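Local coordinates for DNA binding protein (Mycobacterium tuberculosis, PDB 4NB5) that represses genes for the MmpS-MmpL transport systems, and controls its own expression, by binding as a homodimer directly to their promoter regions, at the interface of chains A and B. Coordinates in Å, arbitrary orientation; residue numbers count along the deposited sequence, not the author numbering. Chains: chain A/B, DNA binding protein.

The interface of chains A and B. Residues chain A 120, 123-124; chain B 13-14.
A:Val120, A:Arg123 and A:Ala124 meet B:Glu13 and B:Pro14 in a small, largely apolar patch of the homodimer interface of this MarR-type regulator. The C-terminal end of helix 99-124 of one chain receives the N-terminal segment of the other. The dimer is two-fold symmetric, so a twin with the chains exchanged is expected, although the matching residues of chain A are not modelled. The contact probably helps to tie each N-terminal arm to its partner subunit. B:Pro14 is the centre of the patch and buries 75 Å² of its surface against chain A. Its ring lies across one turn of the helix. On one side, CB of B:Pro14 packs on methyl CG1 of A:Val120 at 3.8 Å. That methyl stands anti to the backbone N (chi1 173°), which turns it towards the proline. CG of B:Pro14 rests 3.7 Å from the carbonyl O of A:Val120 and 3.8 Å from CB of A:Arg123. The side chains of A:Arg123 and B:Pro14 cross at about a right angle. The arginine chain bends at chi3 (64°), and this brings the guanidinium group back over the ring, with CZ of A:Arg123 3.8 Å from CD of B:Pro14. NH1 of A:Arg123 is 3.2 Å from CD of B:Pro14, so the packing against this guanidinium face is tight. B:Glu13 lies under the same face, with its CB 4.0 Å from NH2 of A:Arg123. The B:Glu13 side chain is poorly ordered. As modelled, its carboxylate does not contact the guanidinium, and any attraction between the charges would probably be weak. Past the ring, the methyl CB of A:Ala124 sits 3.6 Å from the carbonyl O of B:Pro14.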
# COMPACT_ATOMS: atom_id res chain seq x y z
N VAL A 120 -14.45 20.19 12.95
CA VAL A 120 -14.26 21.59 12.56
C VAL A 120 -14.57 21.79 11.08
O VAL A 120 -15.29 22.72 10.69
CB VAL A 120 -12.82 22.06 12.86
CG1 VAL A 120 -12.58 23.46 12.29
CG2 VAL A 120 -12.55 22.05 14.36
N ARG A 123 -18.31 21.67 10.38
CA ARG A 123 -18.96 22.93 10.73
C ARG A 123 -18.66 23.99 9.68
O ARG A 123 -19.54 24.78 9.30
CB ARG A 123 -18.52 23.41 12.10
CG ARG A 123 -18.94 22.53 13.25
CD ARG A 123 -18.87 23.29 14.57
NE ARG A 123 -19.81 24.40 14.58
CZ ARG A 123 -19.54 25.63 15.01
NH1 ARG A 123 -18.33 25.95 15.48
NH2 ARG A 123 -20.48 26.56 14.97
N ALA A 124 -17.42 24.00 9.19
CA ALA A 124 -17.03 24.98 8.18
C ALA A 124 -17.80 24.80 6.88
O ALA A 124 -17.94 25.73 6.10
CB ALA A 124 -15.54 24.89 7.93
N GLU B 13 -18.26 30.79 13.87
CA GLU B 13 -18.13 29.50 13.19
C GLU B 13 -16.84 29.44 12.38
O GLU B 13 -16.43 30.44 11.78
CB GLU B 13 -19.34 29.25 12.28
CG GLU B 13 -20.26 30.45 12.10
CD GLU B 13 -19.65 31.54 11.22
OE1 GLU B 13 -18.87 31.20 10.31
OE2 GLU B 13 -19.96 32.73 11.45
N PRO B 14 -16.20 28.27 12.37
CA PRO B 14 -14.94 28.15 11.62
C PRO B 14 -15.20 28.20 10.13
O PRO B 14 -16.31 27.92 9.68
CB PRO B 14 -14.43 26.76 12.02
CG PRO B 14 -15.67 25.98 12.30
CD PRO B 14 -16.63 26.97 12.92